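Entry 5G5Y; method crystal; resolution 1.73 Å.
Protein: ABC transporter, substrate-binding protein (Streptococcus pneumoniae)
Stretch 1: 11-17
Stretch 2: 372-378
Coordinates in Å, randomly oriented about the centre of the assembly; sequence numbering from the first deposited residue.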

# COMPACT_ATOMS: atom_id res chain seq x y z
N SER A 11 -13.68 5.93 13.47
CA SER A 11 -12.54 6.67 14.00
C SER A 11 -11.75 5.82 14.97
O SER A 11 -12.22 4.79 15.44
N SER A 12 -10.57 6.29 15.29
CA SER A 12 -9.69 5.61 16.26
C SER A 12 -10.29 5.72 17.68
O SER A 12 -10.85 6.77 18.04
N PRO A 13 -10.16 4.66 18.49
CA PRO A 13 -10.54 4.75 19.92
C PRO A 13 -9.77 5.82 20.70
O PRO A 13 -10.25 6.27 21.72
N LEU A 14 -8.61 6.26 20.21
CA LEU A 14 -7.91 7.37 20.83
C LEU A 14 -8.59 8.72 20.60
O LEU A 14 -8.28 9.68 21.32
N SER A 15 -9.46 8.80 19.59
CA SER A 15 -10.16 10.07 19.27
C SER A 15 -11.42 10.24 20.11
O SER A 15 -11.92 9.27 20.66
N PRO A 16 -11.99 11.45 20.17
CA PRO A 16 -13.17 11.66 21.00
C PRO A 16 -14.39 10.89 20.55
O PRO A 16 -14.58 10.66 19.36
N LYS A 17 -15.25 10.49 21.50
CA LYS A 17 -16.48 9.75 21.12
C LYS A 17 -17.36 10.56 20.16
O LYS A 17 -17.98 9.99 19.26
N ALA A 372 3.18 8.73 18.40
CA ALA A 372 2.40 7.50 18.38
C ALA A 372 0.88 7.72 18.16
O ALA A 372 0.20 6.87 17.60
N GLU A 373 0.35 8.86 18.62
CA GLU A 373 -1.09 9.01 18.82
C GLU A 373 -1.74 10.26 18.24
O GLU A 373 -2.98 10.29 18.12
N LEU A 374 -0.96 11.29 17.95
CA LEU A 374 -1.55 12.58 17.67
C LEU A 374 -2.34 12.55 16.34
O LEU A 374 -3.41 13.17 16.23
N ARG A 375 -1.84 11.80 15.36
CA ARG A 375 -2.54 11.72 14.07
C ARG A 375 -3.94 11.09 14.29
O ARG A 375 -4.97 11.64 13.85
N GLN A 376 -3.98 9.97 14.99
CA GLN A 376 -5.24 9.28 15.29
C GLN A 376 -6.22 10.14 16.07
O GLN A 376 -7.42 9.98 15.89
N LYS A 377 -5.71 11.00 16.95
CA LYS A 377 -6.55 11.89 17.73
C LYS A 377 -7.13 13.06 16.97
O LYS A 377 -8.16 13.60 17.39
N THR A 378 -6.49 13.46 15.85
CA THR A 378 -6.76 14.75 15.19
C THR A 378 -7.17 14.68 13.71
O THR A 378 -7.79 15.61 13.22

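Residues 11-17 form an irregular segment that packs on the helix of 372-378, far away in the same chain. The two stretches bury 311 Å² between them, both sides summed. A type I beta turn from S12 to S15 shapes the first stretch. The backbones come close at S15 and K377, whose CA atoms lie 4.3 Å apart, and stand wider at S12 and Q376, at 5.8 Å between CA atoms.

The polar link between side chains is a single hydrogen bond. S12 and Q376 both direct their CA-to-CB bonds toward the other stretch. S12 adopts the t rotamer, and its OG donates to OE1 of Q376 at 2.9 Å. Q376 has chi1 m and chi2 t, with chi3 near 76°, which places the amide oxygen within reach of the serine. The same hydroxyl also works inside the turn: L14 N donates to S12 OG at 3.0 Å. S12 OG thus accepts from the backbone and donates across the interface, so the Q376 contact is tied directly to the turn.

One water adds a second link between these residues. Water 1 accepts from S12 N at 3.1 Å and donates to Q376 O at 2.8 Å. It bridges backbone to backbone where the main chains are too far apart to bond directly.

The nonpolar packing centres on L14, which loses 95 Å² to the helix, the largest share of any residue here. Its CA-to-CB bond points toward the helix, and its rotamer is m, t. L14 CD1 lies 3.9 Å from CB of E373 and 3.4 Å from OE1 of Q376. Nearer the backbone, L14 CB is 4.1 Å from CG of K377, and L14 O is 3.6 Å from that same CG. The aliphatic part of the lysine therefore packs beside the leucine. K377 is extended after chi1, with rotamers m, t, t, t.

This extended chain carries the lysine amine back to E373, one helical turn earlier. K377 NZ and E373 OE1 form a salt bridge at 3.4 Å, whose hydrogen bond is weak. E373 has chi1 m and chi2 t. The pair lies within the helix stretch, while CB of E373 and CG of K377 meet the leucine.

S15 and P16 touch the helix through its backbone carbonyl oxygens. S15 CB sits 3.6 Å from Q376 O and 4.2 Å from K377 O, and P16 CD is 4.1 Å from K377 O. These are van der Waals contacts. S15 is in the p rotamer, and its OG donates to S12 O at a very short 2.5 Å. S12 O also accepts from S15 N at 2.9 Å, so both bonds close the turn.

L374 and T378 point their CA-to-CB bonds away from the first stretch. T378 OG1 instead donates to L374 O at 2.8 Å, within the helix.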

# COMPACT_ATOMS: atom_id res chain seq x y z
CB SER A 11 -12.98 7.98 14.67
OG SER A 11 -13.77 7.73 15.83
CB SER A 12 -8.30 6.25 16.25
OG SER A 12 -7.55 5.95 17.42
CB PRO A 13 -10.26 3.35 20.49
CG PRO A 13 -9.51 2.61 19.44
CD PRO A 13 -9.58 3.35 18.13
CB LEU A 14 -6.48 7.42 20.35
CG LEU A 14 -5.62 6.17 20.60
CD1 LEU A 14 -4.24 6.44 20.04
CD2 LEU A 14 -5.53 5.82 22.09
CB SER A 15 -10.48 10.13 17.78
OG SER A 15 -11.40 9.13 17.45
CB PRO A 16 -13.43 13.18 20.87
CG PRO A 16 -12.16 13.75 20.40
CD PRO A 16 -11.50 12.70 19.57
CB LYS A 17 -17.31 9.37 22.34
CG LYS A 17 -16.59 8.57 23.41
CD LYS A 17 -16.36 7.12 23.05
CE LYS A 17 -15.06 6.58 23.66
NZ LYS A 17 -13.86 6.82 22.78
CB ALA A 372 2.65 6.71 19.66
CB GLU A 373 -1.37 9.05 20.33
CG GLU A 373 -0.77 7.88 21.10
CD GLU A 373 -1.20 7.84 22.56
OE1 GLU A 373 -1.84 8.81 23.06
OE2 GLU A 373 -0.90 6.81 23.19
CB LEU A 374 -0.51 13.67 17.67
CG LEU A 374 -1.05 15.08 17.38
CD1 LEU A 374 -2.05 15.48 18.45
CD2 LEU A 374 0.13 16.03 17.29
CB ARG A 375 -1.76 10.92 13.05
CG ARG A 375 -2.51 10.81 11.73
CD ARG A 375 -1.84 9.87 10.74
NE ARG A 375 -2.60 9.85 9.48
CZ ARG A 375 -2.24 9.17 8.39
NH1 ARG A 375 -1.13 8.46 8.37
NH2 ARG A 375 -3.00 9.21 7.29
CB GLN A 376 -5.00 8.01 16.09
CG GLN A 376 -4.51 6.82 15.32
CD GLN A 376 -4.00 5.81 16.33
OE1 GLN A 376 -4.80 5.14 16.98
NE2 GLN A 376 -2.67 5.79 16.55
CB LYS A 377 -5.79 12.43 18.95
CG LYS A 377 -5.40 11.39 19.98
CD LYS A 377 -4.64 12.12 21.10
CE LYS A 377 -4.06 11.21 22.16
NZ LYS A 377 -3.12 11.98 23.02
CB THR A 378 -5.57 15.74 15.37
OG1 THR A 378 -4.38 15.27 14.72
CG2 THR A 378 -5.28 15.95 16.90
O HOH W 1 -9.64 9.09 14.41